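Local coordinates for protein carbonic anhydrase (Neosartorya fumigata, PDB 7COI) that probably catalyses the reversible hydration of carbon dioxide to hydrogencarbonate and a proton, as a zinc-dependent beta-class carbonic anhydrase, at residues E113-G118 with K168-C173; R141-V146 with D194-P199. All coordinates share one frame; numbering follows the deposited sequence.

How the interactions relate
Interactions 1 and 2 have centres about 17 Å apart and meet at the zinc end of one beta sheet, where strands 114-119 and 137-142 are neighbours. Gly118 O of interaction 1 lies 3.1 Å from Asn142 N of interaction 2, probably a hydrogen bond, and the side chain of Asn145 packs against Gly118 and Cys173. Cys119 and His175, at the C-terminal ends of strands 114-119 and 169-175, bind the zinc together with Cys178. Interaction 1 thus pairs the strands that lead to the metal, while interaction 2 joins helix 193-206 to the loop whose Ile143 side chain lies about 6 Å from the zinc and about 4 Å from a bound acetate, probably from the crystallisation liquor.

Interaction 1: E113-G118 with K168-C173; sequences EILWIG and KHVVIC
Glu113 O receives two backbone N-H groups where the paired strands begin: Lys168 N, 2.9 Å away and above the carbonyl plane, and His169 N, which approaches nearly along the C=O axis. Beyond this fork the chains run as a regular parallel pair, their axes 17° apart. Leu115 N donates to His169 O, Val171 N to Leu115 O, Ile117 N to Val171 O and Cys173 N to Ile117 O, all nearly straight.

On the face bearing Ile114, Trp116, His169, Val171 and Cys173, the indole carries the apolar contact. Trp116 CG stands anti to the backbone N (chi1 176°), and the six-membered ring reaches across to Cys173, whose CB makes a CH-pi contact over one face, 3.7 Å from the ring centroid and offset toward the rim. Cys173 SG is oblique to the same ring, a sulfur-aromatic contact at 4.3 Å from its centroid. Val171 spreads its two methyls, CG1 toward Trp116 CE3 and CZ3, and CG2 to Ile114 CG2 at 4.0 Å. On the reverse face, Leu115 and Val170 lie side by side, with Leu115 CD2 3.8 Å from Val170 CG1.

At the partly exposed end, Glu113 and Lys168 also run alongside each other, joined by a long salt bridge. A water donates to Glu113 OE1 at 2.6 Å and lies in the ring plane of His169 beside NE2, while His169 ND1 is hydrogen-bonded to His253. Phe81 of the second subunit packs on Val171. These are the central parallel strands of the beta-carbonic anhydrase sheet, flanked by strands 137-142 and 251-257, with helix 152-164 packed over Leu115 and Ile117.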
loop_
_atom_site.group_PDB
_atom_site.type_symbol
_atom_site.label_atom_id
_atom_site.label_comp_id
_atom_site.label_asym_id
_atom_site.label_seq_id
_atom_site.Cartn_x
_atom_site.Cartn_y
_atom_site.Cartn_z
ATOM N N GLU A 113 23.273 -14.212 -6.555
ATOM C CA GLU A 113 22.974 -15.240 -5.527
ATOM C C GLU A 113 22.468 -14.580 -4.242
ATOM O O GLU A 113 22.126 -15.323 -3.287
ATOM C CB GLU A 113 24.254 -16.032 -5.259
ATOM C CG GLU A 113 24.798 -16.696 -6.493
ATOM C CD GLU A 113 25.764 -17.858 -6.242
ATOM O OE1 GLU A 113 25.850 -18.382 -5.080
ATOM O OE2 GLU A 113 26.411 -18.256 -7.214
ATOM N N ILE A 114 22.487 -13.233 -4.192
ATOM C CA ILE A 114 22.176 -12.451 -2.973
ATOM C C ILE A 114 21.044 -11.464 -3.297
ATOM O O ILE A 114 21.163 -10.727 -4.315
ATOM C CB ILE A 114 23.406 -11.715 -2.417
ATOM C CG1 ILE A 114 24.539 -12.710 -2.063
ATOM C CG2 ILE A 114 23.003 -10.868 -1.211
ATOM C CD1 ILE A 114 25.842 -12.075 -1.712
ATOM N N LEU A 115 20.011 -11.473 -2.458
ATOM C CA LEU A 115 19.041 -10.361 -2.323
ATOM C C LEU A 115 19.456 -9.563 -1.102
ATOM O O LEU A 115 19.533 -10.137 0.003
ATOM C CB LEU A 115 17.593 -10.875 -2.194
ATOM C CG LEU A 115 16.576 -9.826 -1.683
ATOM C CD1 LEU A 115 16.488 -8.644 -2.649
ATOM C CD2 LEU A 115 15.207 -10.442 -1.499
ATOM N N TRP A 116 19.674 -8.261 -1.281
ATOM C CA TRP A 116 20.002 -7.318 -0.195
ATOM C C TRP A 116 18.791 -6.427 0.045
ATOM O O TRP A 116 18.313 -5.823 -0.909
ATOM C CB TRP A 116 21.193 -6.480 -0.621
ATOM C CG TRP A 116 21.627 -5.406 0.315
ATOM C CD1 TRP A 116 21.128 -4.135 0.409
ATOM C CD2 TRP A 116 22.697 -5.485 1.256
ATOM N NE1 TRP A 116 21.843 -3.415 1.319
ATOM C CE2 TRP A 116 22.824 -4.215 1.855
ATOM C CE3 TRP A 116 23.603 -6.492 1.607
ATOM C CZ2 TRP A 116 23.790 -3.929 2.794
ATOM C CZ3 TRP A 116 24.551 -6.205 2.560
ATOM C CH2 TRP A 116 24.648 -4.942 3.133
ATOM N N ILE A 117 18.309 -6.391 1.277
ATOM C CA ILE A 117 17.289 -5.417 1.730
ATOM C C ILE A 117 17.996 -4.530 2.747
ATOM O O ILE A 117 18.411 -5.030 3.824
ATOM C CB ILE A 117 16.027 -6.088 2.287
ATOM C CG1 ILE A 117 15.392 -7.031 1.266
ATOM C CG2 ILE A 117 15.076 -4.994 2.755
ATOM C CD1 ILE A 117 14.340 -7.967 1.797
ATOM N N GLY A 118 18.220 -3.280 2.380
ATOM C CA GLY A 118 18.872 -2.329 3.279
ATOM C C GLY A 118 18.229 -0.954 3.270
ATOM O O GLY A 118 17.149 -0.745 2.677
ATOM N N LYS A 168 20.280 -17.516 -3.353
ATOM C CA LYS A 168 20.609 -18.487 -2.278
ATOM C C LYS A 168 20.568 -17.804 -0.921
ATOM O O LYS A 168 20.474 -18.518 0.108
ATOM C CB LYS A 168 21.991 -19.081 -2.553
ATOM C CG LYS A 168 22.086 -19.930 -3.809
ATOM C CD LYS A 168 23.352 -20.768 -3.879
ATOM C CE LYS A 168 23.402 -21.623 -5.128
ATOM N NZ LYS A 168 23.233 -20.788 -6.337
ATOM N N HIS A 169 20.689 -16.468 -0.888
ATOM C CA HIS A 169 20.809 -15.714 0.374
ATOM C C HIS A 169 19.897 -14.491 0.315
ATOM O O HIS A 169 19.903 -13.807 -0.735
ATOM C CB HIS A 169 22.239 -15.236 0.609
ATOM C CG HIS A 169 23.217 -16.355 0.643
ATOM N ND1 HIS A 169 23.429 -17.077 1.795
ATOM C CD2 HIS A 169 23.998 -16.892 -0.324
ATOM C CE1 HIS A 169 24.331 -18.006 1.547
ATOM N NE2 HIS A 169 24.686 -17.929 0.247
ATOM N N VAL A 170 19.164 -14.254 1.387
ATOM C CA VAL A 170 18.473 -12.948 1.631
ATOM C C VAL A 170 19.139 -12.303 2.822
ATOM O O VAL A 170 19.179 -12.909 3.898
ATOM C CB VAL A 170 16.954 -13.082 1.817
ATOM C CG1 VAL A 170 16.337 -11.674 1.968
ATOM C CG2 VAL A 170 16.314 -13.835 0.659
ATOM N N VAL A 171 19.640 -11.084 2.647
ATOM C CA VAL A 171 20.314 -10.326 3.699
ATOM C C VAL A 171 19.446 -9.113 4.018
ATOM O O VAL A 171 19.117 -8.372 3.085
ATOM C CB VAL A 171 21.713 -9.894 3.225
ATOM C CG1 VAL A 171 22.401 -9.034 4.258
ATOM C CG2 VAL A 171 22.563 -11.082 2.805
ATOM N N ILE A 172 19.101 -8.923 5.272
ATOM C CA ILE A 172 18.534 -7.653 5.766
ATOM C C ILE A 172 19.659 -6.973 6.506
ATOM O O ILE A 172 20.180 -7.545 7.487
ATOM C CB ILE A 172 17.264 -7.830 6.618
ATOM C CG1 ILE A 172 16.165 -8.536 5.835
ATOM C CG2 ILE A 172 16.801 -6.475 7.135
ATOM C CD1 ILE A 172 14.912 -8.806 6.661
ATOM N N CYS A 173 20.007 -5.774 6.062
ATOM C CA CYS A 173 21.106 -4.986 6.634
ATOM C C CYS A 173 20.535 -3.695 7.190
ATOM O O CYS A 173 20.075 -2.861 6.410
ATOM C CB CYS A 173 22.190 -4.751 5.589
ATOM S SG CYS A 173 23.620 -3.896 6.292
HETATM O O HOH W 1 26.137 -18.630 -2.520
#

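Interaction 2: R141-V146 with D194-P199; sequences RNIANV and DPWLIP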
loop_
_atom_site.group_PDB
_atom_site.type_symbol
_atom_site.label_atom_id
_atom_site.label_comp_id
_atom_site.label_asym_id
_atom_site.label_seq_id
_atom_site.Cartn_x
_atom_site.Cartn_y
_atom_site.Cartn_z
ATOM N N ARG A 141 16.190 -1.083 -1.322
ATOM C CA ARG A 141 16.572 -0.103 -0.274
ATOM C C ARG A 141 15.394 0.829 -0.038
ATOM O O ARG A 141 14.799 1.321 -1.029
ATOM C CB ARG A 141 17.839 0.659 -0.678
ATOM C CG ARG A 141 19.083 -0.210 -0.564
ATOM C CD ARG A 141 20.268 0.397 -1.222
ATOM N NE ARG A 141 20.775 1.560 -0.515
ATOM C CZ ARG A 141 21.767 2.332 -0.960
ATOM N NH1 ARG A 141 22.327 2.100 -2.134
ATOM N NH2 ARG A 141 22.173 3.339 -0.230
ATOM N N ASN A 142 15.014 0.992 1.222
ATOM C CA ASN A 142 13.847 1.795 1.631
ATOM C C ASN A 142 14.227 2.499 2.936
ATOM O O ASN A 142 15.370 2.287 3.453
ATOM C CB ASN A 142 12.565 0.951 1.691
ATOM C CG ASN A 142 12.573 -0.058 2.821
ATOM O OD1 ASN A 142 13.354 0.089 3.763
ATOM N ND2 ASN A 142 11.721 -1.086 2.723
ATOM N N ILE A 143 13.320 3.295 3.481
ATOM C CA ILE A 143 13.601 4.004 4.763
ATOM C C ILE A 143 13.709 2.986 5.916
ATOM O O ILE A 143 12.703 2.315 6.255
ATOM C CB ILE A 143 12.579 5.093 5.069
ATOM C CG1 ILE A 143 12.585 6.183 3.994
ATOM C CG2 ILE A 143 12.866 5.670 6.455
ATOM C CD1 ILE A 143 13.918 6.877 3.772
ATOM N N ALA A 144 14.908 2.871 6.486
ATOM C CA ALA A 144 15.215 2.043 7.675
ATOM C C ALA A 144 14.985 0.558 7.408
ATOM O O ALA A 144 14.769 -0.196 8.381
ATOM C CB ALA A 144 14.366 2.489 8.840
ATOM N N ASN A 145 15.135 0.103 6.158
ATOM C CA ASN A 145 15.150 -1.354 5.844
ATOM C C ASN A 145 13.951 -2.008 6.557
ATOM O O ASN A 145 14.101 -3.116 7.084
ATOM C CB ASN A 145 16.520 -1.994 6.172
ATOM C CG ASN A 145 17.095 -1.716 7.558
ATOM O OD1 ASN A 145 17.758 -0.712 7.758
ATOM N ND2 ASN A 145 16.874 -2.628 8.503
ATOM N N VAL A 146 12.761 -1.405 6.473
ATOM C CA VAL A 146 11.539 -1.896 7.169
ATOM C C VAL A 146 10.815 -2.871 6.250
ATOM O O VAL A 146 10.628 -2.575 5.061
ATOM C CB VAL A 146 10.622 -0.736 7.596
ATOM C CG1 VAL A 146 9.298 -1.225 8.171
ATOM C CG2 VAL A 146 11.321 0.148 8.595
ATOM N N ASP A 194 5.126 8.862 8.999
ATOM C CA ASP A 194 4.506 8.309 10.227
ATOM C C ASP A 194 3.978 6.901 9.979
ATOM O O ASP A 194 4.322 5.989 10.722
ATOM C CB ASP A 194 3.412 9.214 10.775
ATOM C CG ASP A 194 3.933 10.505 11.396
ATOM O OD1 ASP A 194 5.146 10.712 11.416
ATOM O OD2 ASP A 194 3.090 11.303 11.856
ATOM N N PRO A 195 3.105 6.631 8.985
ATOM C CA PRO A 195 2.661 5.257 8.765
ATOM C C PRO A 195 3.824 4.325 8.422
ATOM O O PRO A 195 3.804 3.146 8.832
ATOM C CB PRO A 195 1.586 5.356 7.662
ATOM C CG PRO A 195 1.822 6.722 7.021
ATOM C CD PRO A 195 2.405 7.591 8.117
ATOM N N TRP A 196 4.770 4.815 7.642
ATOM C CA TRP A 196 5.925 4.008 7.214
ATOM C C TRP A 196 6.673 3.491 8.459
ATOM O O TRP A 196 7.124 2.320 8.462
ATOM C CB TRP A 196 6.857 4.792 6.281
ATOM C CG TRP A 196 7.996 3.901 5.893
ATOM C CD1 TRP A 196 9.261 3.871 6.418
ATOM C CD2 TRP A 196 7.919 2.820 4.953
ATOM N NE1 TRP A 196 9.969 2.871 5.846
ATOM C CE2 TRP A 196 9.166 2.171 4.984
ATOM C CE3 TRP A 196 6.910 2.321 4.126
ATOM C CZ2 TRP A 196 9.462 1.084 4.168
ATOM C CZ3 TRP A 196 7.185 1.210 3.345
ATOM C CH2 TRP A 196 8.447 0.614 3.371
ATOM N N LEU A 197 6.813 4.342 9.471
ATOM C CA LEU A 197 7.656 4.037 10.657
ATOM C C LEU A 197 6.891 3.260 11.719
ATOM O O LEU A 197 7.522 2.887 12.717
ATOM C CB LEU A 197 8.210 5.352 11.226
ATOM C CG LEU A 197 9.208 6.041 10.291
ATOM C CD1 LEU A 197 9.577 7.404 10.848
ATOM C CD2 LEU A 197 10.434 5.193 10.030
ATOM N N ILE A 198 5.614 2.960 11.525
ATOM C CA ILE A 198 4.805 2.300 12.590
ATOM C C ILE A 198 5.511 1.031 13.090
ATOM O O ILE A 198 5.508 0.804 14.313
ATOM C CB ILE A 198 3.368 2.024 12.120
ATOM C CG1 ILE A 198 2.537 3.294 12.113
ATOM C CG2 ILE A 198 2.730 0.958 13.002
ATOM C CD1 ILE A 198 1.214 3.142 11.350
ATOM N N PRO A 199 6.050 0.124 12.238
ATOM C CA PRO A 199 6.684 -1.099 12.743
ATOM C C PRO A 199 7.813 -0.862 13.749
ATOM O O PRO A 199 7.962 -1.660 14.677
ATOM C CB PRO A 199 7.215 -1.780 11.475
ATOM C CG PRO A 199 6.236 -1.330 10.393
ATOM C CD PRO A 199 5.977 0.117 10.759
#
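Trp196 lays the edge of its indole against Asn142 and Ile143, joining helix 193-206 to the loop that follows strand 137-142 in the beta-carbonic anhydrase fold. With CG anti to the backbone N (chi1 -180°), the ring extends from the helix to this loop. Its NE1 donates a nearly straight 2.8 Å hydrogen bond to Ile143 O, which lies in the ring plane. Ile143 CB packs beside the same corner, 3.8 Å from Trp196 CD1.

Farther along the edge, Asn142 ND2 sits in the indole plane 3.4 Å from Trp196 CZ2, the amide turned 76° to the ring. Both ends of this amide bond to the loop: OD1 accepts from Val146 N, and ND2 donates to Val146 O at 3.0 Å. The NE1 and CZ2 edge of the indole thus meets a turn whose Asn142 amide is bonded to both the N and the O of Val146. His148 meets the indole too and bonds through NE2 to Trp196 O, while Ala156 of the second subunit packs against Trp196. The Val146 side chain slides past the indole in the opposite direction, and its CG1 methyl ends 3.8 Å from Pro199 CG.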